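Local coordinates for protein LEC-6 (Caenorhabditis elegans, PDB 3VV1), which binds galactose-containing glycans as a galectin, with a preference for fucose-containing saccharides such as the galactose-β1,4-fucose unit, at residues L50-T55 and G149-H154; S59-N64 and A77-G82; I71-N76 and V84-T89. One frame throughout, in Å; residues are numbered along the deposited sequence.

Contact 1. Residues L50-T55 and G149-H154; sequences LVLLPT and GGVHVH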
loop_
_atom_site.group_PDB
_atom_site.type_symbol
_atom_site.label_atom_id
_atom_site.label_comp_id
_atom_site.label_asym_id
_atom_site.label_seq_id
_atom_site.Cartn_x
_atom_site.Cartn_y
_atom_site.Cartn_z
ATOM N N LEU A 50 5.031 8.535 -10.833
ATOM C CA LEU A 50 5.987 7.566 -11.365
ATOM C C LEU A 50 7.267 8.273 -11.668
ATOM O O LEU A 50 7.220 9.395 -12.210
ATOM C CB LEU A 50 5.418 7.021 -12.673
ATOM C CG LEU A 50 4.107 6.260 -12.532
ATOM C CD1 LEU A 50 3.601 5.968 -13.943
ATOM C CD2 LEU A 50 4.304 4.961 -11.769
ATOM N N VAL A 51 8.405 7.660 -11.339
ATOM C CA VAL A 51 9.673 8.232 -11.875
ATOM C C VAL A 51 10.094 7.188 -12.889
ATOM O O VAL A 51 10.215 5.990 -12.533
ATOM C CB VAL A 51 10.723 8.390 -10.770
ATOM C CG1 VAL A 51 12.078 8.830 -11.403
ATOM C CG2 VAL A 51 10.235 9.462 -9.777
ATOM N N LEU A 52 10.253 7.629 -14.120
ATOM C CA LEU A 52 10.399 6.709 -15.267
ATOM C C LEU A 52 11.543 7.102 -16.168
ATOM O O LEU A 52 11.954 8.254 -16.227
ATOM C CB LEU A 52 9.116 6.758 -16.150
ATOM C CG LEU A 52 7.736 6.606 -15.640
ATOM C CD1 LEU A 52 6.739 6.929 -16.719
ATOM C CD2 LEU A 52 7.638 5.127 -15.185
ATOM N N LEU A 53 12.097 6.107 -16.855
ATOM C CA LEU A 53 13.131 6.332 -17.868
ATOM C C LEU A 53 12.674 5.581 -19.134
ATOM O O LEU A 53 12.726 4.355 -19.155
ATOM C CB LEU A 53 14.480 5.745 -17.353
ATOM C CG LEU A 53 15.658 5.656 -18.320
ATOM C CD1 LEU A 53 16.314 6.985 -18.475
ATOM C CD2 LEU A 53 16.760 4.724 -17.764
ATOM N N PRO A 54 12.195 6.293 -20.172
ATOM C CA PRO A 54 11.821 5.599 -21.393
ATOM C C PRO A 54 13.088 4.977 -21.966
ATOM O O PRO A 54 14.170 5.585 -21.877
ATOM C CB PRO A 54 11.306 6.739 -22.306
ATOM C CG PRO A 54 10.933 7.848 -21.370
ATOM C CD PRO A 54 12.004 7.763 -20.306
ATOM N N THR A 55 12.981 3.773 -22.540
ATOM C CA THR A 55 14.179 3.054 -23.057
ATOM C C THR A 55 14.049 2.883 -24.569
ATOM O O THR A 55 12.990 3.165 -25.145
ATOM C CB THR A 55 14.346 1.651 -22.429
ATOM O OG1 THR A 55 13.276 0.821 -22.907
ATOM C CG2 THR A 55 14.379 1.710 -20.883
ATOM N N GLY A 149 5.943 -1.841 -21.798
ATOM C CA GLY A 149 6.610 -1.339 -23.024
ATOM C C GLY A 149 8.016 -0.850 -22.742
ATOM O O GLY A 149 8.678 -1.312 -21.781
ATOM N N GLY A 150 8.487 0.074 -23.574
ATOM C CA GLY A 150 9.909 0.496 -23.484
ATOM C C GLY A 150 10.113 1.552 -22.435
ATOM O O GLY A 150 10.274 2.760 -22.726
ATOM N N VAL A 151 10.074 1.108 -21.195
ATOM C CA VAL A 151 10.164 2.050 -20.062
ATOM C C VAL A 151 10.710 1.318 -18.857
ATOM O O VAL A 151 10.361 0.169 -18.623
ATOM C CB VAL A 151 8.832 2.735 -19.767
ATOM C CG1 VAL A 151 7.774 1.724 -19.266
ATOM C CG2 VAL A 151 9.082 3.928 -18.795
ATOM N N HIS A 152 11.589 2.009 -18.114
ATOM C CA HIS A 152 12.055 1.516 -16.837
ATOM C C HIS A 152 11.354 2.315 -15.766
ATOM O O HIS A 152 11.353 3.556 -15.816
ATOM C CB HIS A 152 13.555 1.781 -16.786
ATOM C CG HIS A 152 14.096 1.642 -15.386
ATOM N ND1 HIS A 152 14.129 0.440 -14.755
ATOM C CD2 HIS A 152 14.427 2.605 -14.429
ATOM C CE1 HIS A 152 14.541 0.639 -13.473
ATOM N NE2 HIS A 152 14.769 1.950 -13.310
ATOM N N VAL A 153 10.769 1.619 -14.785
ATOM C CA VAL A 153 10.102 2.335 -13.681
ATOM C C VAL A 153 11.078 2.353 -12.494
ATOM O O VAL A 153 11.357 1.315 -11.858
ATOM C CB VAL A 153 8.758 1.637 -13.290
ATOM C CG1 VAL A 153 8.111 2.391 -12.143
ATOM C CG2 VAL A 153 7.803 1.650 -14.494
ATOM N N HIS A 154 11.543 3.554 -12.139
ATOM C CA HIS A 154 12.356 3.692 -10.943
ATOM C C HIS A 154 11.475 3.657 -9.683
ATOM O O HIS A 154 11.866 3.027 -8.676
ATOM C CB HIS A 154 13.122 5.027 -10.976
ATOM C CG HIS A 154 13.721 5.357 -9.650
ATOM N ND1 HIS A 154 14.774 4.674 -9.115
ATOM C CD2 HIS A 154 13.346 6.291 -8.704
ATOM C CE1 HIS A 154 15.053 5.166 -7.872
ATOM N NE2 HIS A 154 14.180 6.138 -7.613
#

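Contact 2. Residues S59-N64 and A77-G82; sequences SRFHIN and ARFDEG. With FUC (alpha-L-fucopyranose), chain C; GAL (beta-D-galactopyranose), chain B.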
loop_
_atom_site.group_PDB
_atom_site.type_symbol
_atom_site.label_atom_id
_atom_site.label_comp_id
_atom_site.label_asym_id
_atom_site.label_seq_id
_atom_site.Cartn_x
_atom_site.Cartn_y
_atom_site.Cartn_z
ATOM N N SER A 59 9.567 1.115 -29.133
ATOM C CA SER A 59 9.273 2.474 -29.560
ATOM C C SER A 59 8.078 3.114 -28.832
ATOM O O SER A 59 7.772 4.296 -29.090
ATOM C CB SER A 59 8.985 2.489 -31.046
ATOM O OG SER A 59 7.917 1.620 -31.389
ATOM N N ARG A 60 7.399 2.332 -27.985
ATOM C CA ARG A 60 6.275 2.848 -27.184
ATOM C C ARG A 60 6.312 2.352 -25.778
ATOM O O ARG A 60 6.847 1.313 -25.533
ATOM C CB ARG A 60 4.920 2.401 -27.795
ATOM C CG ARG A 60 4.782 2.843 -29.256
ATOM C CD ARG A 60 3.396 2.477 -29.796
ATOM N NE ARG A 60 3.300 2.954 -31.177
ATOM C CZ ARG A 60 2.241 2.731 -31.970
ATOM N NH1 ARG A 60 1.168 2.052 -31.505
ATOM N NH2 ARG A 60 2.256 3.150 -33.227
ATOM N N PHE A 61 5.596 3.060 -24.888
ATOM C CA PHE A 61 5.293 2.494 -23.595
ATOM C C PHE A 61 3.938 3.037 -23.215
ATOM O O PHE A 61 3.464 4.072 -23.738
ATOM C CB PHE A 61 6.367 2.817 -22.500
ATOM C CG PHE A 61 6.415 4.272 -22.044
ATOM C CD1 PHE A 61 5.600 4.734 -21.022
ATOM C CD2 PHE A 61 7.361 5.146 -22.611
ATOM C CE1 PHE A 61 5.709 6.054 -20.569
ATOM C CE2 PHE A 61 7.448 6.494 -22.191
ATOM C CZ PHE A 61 6.620 6.934 -21.154
ATOM N N HIS A 62 3.291 2.363 -22.284
ATOM C CA HIS A 62 1.999 2.916 -21.821
ATOM C C HIS A 62 1.766 2.655 -20.364
ATOM O O HIS A 62 2.368 1.751 -19.770
ATOM C CB HIS A 62 0.807 2.406 -22.684
ATOM C CG HIS A 62 0.610 0.942 -22.622
ATOM N ND1 HIS A 62 1.158 0.083 -23.528
ATOM C CD2 HIS A 62 -0.069 0.155 -21.703
ATOM C CE1 HIS A 62 0.782 -1.161 -23.233
ATOM N NE2 HIS A 62 0.051 -1.127 -22.111
ATOM N N ILE A 63 0.861 3.485 -19.792
ATOM C CA ILE A 63 0.309 3.253 -18.454
ATOM C C ILE A 63 -1.179 3.062 -18.658
ATOM O O ILE A 63 -1.811 3.892 -19.301
ATOM C CB ILE A 63 0.559 4.475 -17.556
ATOM C CG1 ILE A 63 2.038 4.656 -17.162
ATOM C CG2 ILE A 63 -0.231 4.299 -16.276
ATOM C CD1 ILE A 63 2.896 5.389 -18.103
ATOM N N ASN A 64 -1.726 1.973 -18.133
ATOM C CA ASN A 64 -3.216 1.757 -18.101
ATOM C C ASN A 64 -3.751 1.872 -16.692
ATOM O O ASN A 64 -3.197 1.234 -15.780
ATOM C CB ASN A 64 -3.593 0.378 -18.625
ATOM C CG ASN A 64 -3.395 0.239 -20.117
ATOM O OD1 ASN A 64 -3.495 1.214 -20.865
ATOM N ND2 ASN A 64 -3.057 -0.962 -20.548
ATOM N N ALA A 77 2.882 6.756 -24.752
ATOM C CA ALA A 77 3.959 7.522 -25.352
ATOM C C ALA A 77 4.442 6.764 -26.589
ATOM O O ALA A 77 4.793 5.602 -26.491
ATOM C CB ALA A 77 5.113 7.634 -24.321
ATOM N N ARG A 78 4.514 7.445 -27.733
ATOM C CA ARG A 78 4.889 6.809 -29.009
ATOM C C ARG A 78 6.085 7.559 -29.619
ATOM O O ARG A 78 5.939 8.659 -30.189
ATOM C CB ARG A 78 3.675 6.846 -29.973
ATOM C CG ARG A 78 2.448 6.138 -29.396
ATOM C CD ARG A 78 1.361 6.116 -30.456
ATOM N NE ARG A 78 0.220 5.323 -29.997
ATOM C CZ ARG A 78 -0.846 5.064 -30.750
ATOM N NH1 ARG A 78 -0.922 5.559 -32.003
ATOM N NH2 ARG A 78 -1.834 4.309 -30.278
ATOM N N PHE A 79 7.268 6.974 -29.517
ATOM C CA PHE A 79 8.455 7.567 -30.145
ATOM C C PHE A 79 8.455 7.328 -31.656
ATOM O O PHE A 79 9.100 8.059 -32.393
ATOM C CB PHE A 79 9.704 7.009 -29.445
ATOM C CG PHE A 79 9.768 7.414 -28.001
ATOM C CD1 PHE A 79 10.208 8.697 -27.639
ATOM C CD2 PHE A 79 9.297 6.539 -26.971
ATOM C CE1 PHE A 79 10.194 9.067 -26.288
ATOM C CE2 PHE A 79 9.294 6.917 -25.619
ATOM C CZ PHE A 79 9.744 8.204 -25.278
ATOM N N ASP A 80 7.717 6.313 -32.125
ATOM C CA ASP A 80 7.660 6.044 -33.553
ATOM C C ASP A 80 6.776 7.105 -34.237
ATOM O O ASP A 80 7.085 7.552 -35.337
ATOM C CB ASP A 80 7.138 4.607 -33.843
ATOM C CG ASP A 80 5.704 4.364 -33.301
ATOM O OD1 ASP A 80 5.368 4.894 -32.201
ATOM O OD2 ASP A 80 4.950 3.643 -33.970
ATOM N N GLU A 81 5.704 7.503 -33.560
ATOM C CA GLU A 81 4.783 8.526 -34.107
ATOM C C GLU A 81 5.086 9.965 -33.627
ATOM O O GLU A 81 4.520 10.922 -34.177
ATOM C CB GLU A 81 3.329 8.196 -33.837
ATOM C CG GLU A 81 2.880 6.920 -34.526
ATOM C CD GLU A 81 1.411 6.631 -34.397
ATOM O OE1 GLU A 81 0.740 7.172 -33.515
ATOM O OE2 GLU A 81 0.948 5.836 -35.190
ATOM N N GLY A 82 5.946 10.141 -32.626
ATOM C CA GLY A 82 6.204 11.475 -32.050
ATOM C C GLY A 82 4.958 12.068 -31.380
ATOM O O GLY A 82 4.645 13.240 -31.577
HETATM C C1 FUC C . -2.106 2.669 -35.361
HETATM C C2 FUC C . -2.307 3.968 -34.457
HETATM C C3 FUC C . -3.761 4.043 -33.888
HETATM C C4 FUC C . -4.337 2.671 -33.438
HETATM C C5 FUC C . -4.545 1.761 -34.662
HETATM C C6 FUC C . -5.069 0.443 -34.126
HETATM O O1 FUC C . -1.619 3.013 -36.649
HETATM O O2 FUC C . -1.791 5.304 -35.040
HETATM O O3 FUC C . -3.636 4.861 -32.782
HETATM O O4 FUC C . -3.389 1.998 -32.459
HETATM O O5 FUC C . -3.223 1.583 -35.304
HETATM C C1 GAL B . -3.902 1.507 -31.232
HETATM C C2 GAL B . -2.767 0.705 -30.525
HETATM C C3 GAL B . -3.189 0.318 -29.158
HETATM C C4 GAL B . -3.661 1.567 -28.397
HETATM C C5 GAL B . -4.740 2.276 -29.230
HETATM C C6 GAL B . -5.270 3.537 -28.508
HETATM O O2 GAL B . -2.505 -0.451 -31.288
HETATM O O3 GAL B . -2.052 -0.231 -28.437
HETATM O O4 GAL B . -2.540 2.449 -28.158
HETATM O O5 GAL B . -4.225 2.663 -30.455
HETATM O O6 GAL B . -6.272 4.158 -29.336
HETATM O O HOH W 1 5.184 0.516 -32.621
#

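Contact 3. Residues I71-N76 and V84-T89; sequences IVLHFN and VVNNST. With GAL (beta-D-galactopyranose), chain B.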
loop_
_atom_site.group_PDB
_atom_site.type_symbol
_atom_site.label_atom_id
_atom_site.label_comp_id
_atom_site.label_asym_id
_atom_site.label_seq_id
_atom_site.Cartn_x
_atom_site.Cartn_y
_atom_site.Cartn_z
ATOM N N ILE A 71 -10.532 -0.170 -19.693
ATOM C CA ILE A 71 -9.413 0.726 -19.411
ATOM C C ILE A 71 -9.954 2.166 -19.278
ATOM O O ILE A 71 -10.543 2.715 -20.226
ATOM C CB ILE A 71 -8.335 0.712 -20.507
ATOM C CG1 ILE A 71 -7.762 -0.720 -20.610
ATOM C CG2 ILE A 71 -7.266 1.751 -20.152
ATOM C CD1 ILE A 71 -6.890 -0.882 -21.858
ATOM N N VAL A 72 -9.870 2.748 -18.083
ATOM C CA VAL A 72 -10.341 4.142 -17.905
ATOM C C VAL A 72 -9.411 5.128 -18.599
ATOM O O VAL A 72 -9.870 6.070 -19.243
ATOM C CB VAL A 72 -10.463 4.488 -16.414
ATOM C CG1 VAL A 72 -10.593 6.014 -16.185
ATOM C CG2 VAL A 72 -11.667 3.757 -15.814
ATOM N N LEU A 73 -8.082 4.921 -18.481
ATOM C CA LEU A 73 -7.121 5.720 -19.224
ATOM C C LEU A 73 -5.958 4.893 -19.675
ATOM O O LEU A 73 -5.334 4.171 -18.868
ATOM C CB LEU A 73 -6.608 6.876 -18.354
ATOM C CG LEU A 73 -5.425 7.664 -18.948
ATOM C CD1 LEU A 73 -5.745 8.380 -20.274
ATOM C CD2 LEU A 73 -4.943 8.692 -17.953
ATOM N N HIS A 74 -5.695 4.944 -20.998
ATOM C CA HIS A 74 -4.510 4.340 -21.587
ATOM C C HIS A 74 -3.709 5.541 -22.021
ATOM O O HIS A 74 -4.135 6.298 -22.898
ATOM C CB HIS A 74 -4.982 3.492 -22.797
ATOM C CG HIS A 74 -3.869 3.042 -23.737
ATOM N ND1 HIS A 74 -3.075 1.976 -23.453
ATOM C CD2 HIS A 74 -3.503 3.470 -25.010
ATOM C CE1 HIS A 74 -2.245 1.714 -24.493
ATOM N NE2 HIS A 74 -2.489 2.653 -25.450
ATOM N N PHE A 75 -2.547 5.738 -21.407
ATOM C CA PHE A 75 -1.645 6.872 -21.706
ATOM C C PHE A 75 -0.458 6.270 -22.470
ATOM O O PHE A 75 0.296 5.459 -21.904
ATOM C CB PHE A 75 -1.203 7.486 -20.356
ATOM C CG PHE A 75 -0.116 8.525 -20.498
ATOM C CD1 PHE A 75 -0.455 9.880 -20.654
ATOM C CD2 PHE A 75 1.262 8.169 -20.465
ATOM C CE1 PHE A 75 0.517 10.863 -20.768
ATOM C CE2 PHE A 75 2.231 9.182 -20.597
ATOM C CZ PHE A 75 1.874 10.505 -20.719
ATOM N N ASN A 76 -0.327 6.584 -23.751
ATOM C CA ASN A 76 0.652 5.842 -24.598
ATOM C C ASN A 76 1.652 6.830 -25.206
ATOM O O ASN A 76 1.300 7.658 -26.037
ATOM C CB ASN A 76 -0.162 5.167 -25.685
ATOM C CG ASN A 76 0.618 4.119 -26.528
ATOM O OD1 ASN A 76 0.159 3.778 -27.619
ATOM N ND2 ASN A 76 1.729 3.555 -26.019
ATOM N N VAL A 84 1.978 11.597 -27.801
ATOM C CA VAL A 84 1.241 10.840 -26.766
ATOM C C VAL A 84 -0.177 10.635 -27.203
ATOM O O VAL A 84 -0.797 11.576 -27.700
ATOM C CB VAL A 84 1.312 11.552 -25.373
ATOM C CG1 VAL A 84 0.250 11.008 -24.441
ATOM C CG2 VAL A 84 2.690 11.313 -24.764
ATOM N N VAL A 85 -0.698 9.397 -27.062
ATOM C CA VAL A 85 -2.101 9.118 -27.400
ATOM C C VAL A 85 -2.787 8.706 -26.113
ATOM O O VAL A 85 -2.296 7.786 -25.451
ATOM C CB VAL A 85 -2.226 7.996 -28.432
ATOM C CG1 VAL A 85 -3.706 7.610 -28.616
ATOM C CG2 VAL A 85 -1.630 8.512 -29.759
ATOM N N ASN A 86 -3.858 9.386 -25.723
ATOM C CA ASN A 86 -4.680 8.929 -24.622
ATOM C C ASN A 86 -5.980 8.351 -25.160
ATOM O O ASN A 86 -6.572 8.855 -26.115
ATOM C CB ASN A 86 -5.074 10.118 -23.746
ATOM C CG ASN A 86 -3.917 10.642 -22.905
ATOM O OD1 ASN A 86 -2.989 9.910 -22.606
ATOM N ND2 ASN A 86 -4.010 11.896 -22.466
ATOM N N ASN A 87 -6.394 7.242 -24.579
ATOM C CA ASN A 87 -7.693 6.691 -24.950
ATOM C C ASN A 87 -8.209 5.848 -23.809
ATOM O O ASN A 87 -7.649 5.839 -22.694
ATOM C CB ASN A 87 -7.559 5.803 -26.232
ATOM C CG ASN A 87 -8.825 5.709 -27.061
ATOM O OD1 ASN A 87 -9.889 6.079 -26.590
ATOM N ND2 ASN A 87 -8.720 5.185 -28.271
ATOM N N SER A 88 -9.310 5.164 -24.066
ATOM C CA SER A 88 -9.976 4.357 -23.040
ATOM C C SER A 88 -10.810 3.320 -23.770
ATOM O O SER A 88 -11.025 3.435 -25.005
ATOM C CB SER A 88 -10.976 5.247 -22.267
ATOM O OG SER A 88 -11.880 5.955 -23.153
ATOM N N THR A 89 -11.289 2.326 -23.028
ATOM C CA THR A 89 -12.218 1.384 -23.606
ATOM C C THR A 89 -13.559 1.395 -22.877
ATOM O O THR A 89 -13.651 1.755 -21.690
ATOM C CB THR A 89 -11.701 -0.074 -23.622
ATOM O OG1 THR A 89 -11.618 -0.622 -22.300
ATOM C CG2 THR A 89 -10.347 -0.181 -24.330
HETATM C C1 GAL B . -3.902 1.507 -31.232
HETATM C C2 GAL B . -2.767 0.705 -30.525
HETATM C C3 GAL B . -3.189 0.318 -29.158
HETATM C C4 GAL B . -3.661 1.567 -28.397
HETATM C C5 GAL B . -4.740 2.276 -29.230
HETATM C C6 GAL B . -5.270 3.537 -28.508
HETATM O O2 GAL B . -2.505 -0.451 -31.288
HETATM O O3 GAL B . -2.052 -0.231 -28.437
HETATM O O4 GAL B . -2.540 2.449 -28.158
HETATM O O5 GAL B . -4.225 2.663 -30.455
HETATM O O6 GAL B . -6.272 4.158 -29.336
#

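Contact 1. Residues L50-T55 and G149-H154
Leu52-Pro54 and Val151-Val153 pair as antiparallel neighbours in one of the two sheets of the galectin β-sandwich, strand 151-159 running next to strand 46-54. Leu53 and His152 are the hydrogen-bonded pair at the middle, where Leu53 N reaches His152 O at 2.9 Å and His152 N returns to Leu53 O at 2.8 Å. Leu52-Val153 and Pro54-Val151 flank it as non-hydrogen-bonded pairs. Beyond them the ladder continues with His154 N bonding Val51 O at 2.8 Å, a more bent bond (N-H...O 137°) where strand 151-159 turns a corner. At the other end Thr55 N donates to Gly150 O at 2.9 Å; the N-H points straight at the oxygen, but the donor sits 61° above the carbonyl plane.

Side chains alternate between the two faces. Leu52, Pro54, Val151 and Val153 share one face, and Leu52, Pro54 and Val151 meet Phe61 of the opposing sheet, in the sandwich interior. There the side chains of Leu52 and Val153 project together from the sheet, CD2 of Leu52 touching CG2 of Val153 at 3.5 Å. Val151 sets CG2 anti to its backbone N, and this methyl meets Leu52 CB at 3.9 Å. Leu53 and His152 occupy the reverse face, with Leu53 CB at the edge of the imidazole; further along, CG1 of Val51 runs beside His154 CD2.

Gly150 is the centre of an inverse γ-turn closed by a 2.9 Å bond from Val151 N to Gly149 O. The chain thus leaves strand 144-149 of the other sheet and enters strand 151-159 within a single turn, beside Thr55, whose OG1 is held by Ala57 N and whose carbonyl oxygen takes a bond from the Gln106 side chain.

Contact 2. Residues S59-N64 and A77-G82
Arg60 with Arg78 (non-hydrogen-bonded) and Phe61 with Ala77 (hydrogen-bonded) form the antiparallel ladder, extended by Phe79 N to Ser59 O as the second strand ends. This is the open end of the β-hairpin of strands 60-66 and 71-78, whose arginine face lines the glycan site. The guanidinium of Arg60 stacks face to face on that of Arg78, centres 4.1 Å apart and planes 5° apart. Two like charges so close would repel, and carboxylates probably offset this. NE and NH2 of Arg60 each take one carboxylate oxygen of Asp80, NE to OD1 at 3.0 Å and NH2 to OD2 at 2.8 Å. Arg60 NH2 also makes a longer salt bridge to Glu81 OE2, and Arg78 NH1 a salt bridge to Glu81 OE1, which Arg99 also holds. Beneath, on the interior face, Ala77 CB sits 3.7 Å from the centroid of the Phe61 ring in a CH-π contact, and Phe79 CE2 meets that ring's edge. Stacked against Arg60, the Arg78 guanidinium turns its edge to the sugar: NH1 donates to fucose O3 at 2.9 Å, and NH2 to galactose O4, also at 2.9 Å. Fucose O2 donates to Glu81 OE2 at 2.8 Å.

Contact 3. Residues I71-N76 and V84-T89
His74 and Asn87, a hydrogen-bonded pair of antiparallel strands 71-78 and 83-90, each bond galactose from one face of the sheet. His74 NE2 lies 2.7 Å from galactose O4, hydrogen-bonded to it at the edge of the imidazole. Asn87 ND2 donates to galactose O6 at 2.9 Å in a nearly straight bond (173°). On the same face Asn76 OD1 approaches O4 to 3.1 Å.

A second shell fixes these groups. His74 ND1 bonds Asn64 OD1, and the imidazole is met by the rings of His62 and of Trp94, itself part of the pocket. Asn76 is held at both ends of its amide, OD1 by Arg78 NE and ND2 by Phe61 O. Asn87 OD1 is bonded by Arg136.

Behind these residues the hairpin is knitted by backbone bonds at His74-Asn87 and Asn76-Val85. Farther along, Ile71 N donates to Thr89 OG1 at 2.9 Å, a hydroxyl also bonded to Asp70. Val72 and Leu73, both opposite Leu65, form a classic β-bulge. The reverse face looks into the sandwich: Val84 CG1 lies over the Phe75 ring, 4.2 Å from its centroid, and Phe114 meets that ring edge-to-face. Asn86 OD1 is buried here without a hydrogen-bond partner, 3.2 Å from Phe75 CD1.

The sugar-facing side of the hairpin is therefore largely polar, its groups held by second-shell bonds, and the other mostly apolar; contacts to both O4 and O6 imply recognition of galactose by its axial 4-hydroxyl and its hydroxymethyl group, as in other galectins.

How the contacts relate
From the N terminus, 50-55 comes first and pairs with 149-154, so contact 1 closes a loop of 93 residues that holds both other contacts. Nested within it, contact 2 joins 59-64 to 77-82 across 12 residues and contact 3 joins 71-76 to 84-89 across seven; these two cross, because 71-76 falls inside the loop of contact 2 while 84-89 falls after 77-82. Their common strand 71-78 makes one continuous run of three neighbours, 60-66, 71-78 and 83-90, in the sugar-binding sheet. Contact 1 belongs to the opposing sheet and meets contact 2 directly, Gly150 N lying 2.8 Å from Arg60 O, whereas contacts 1 and 3 do not touch.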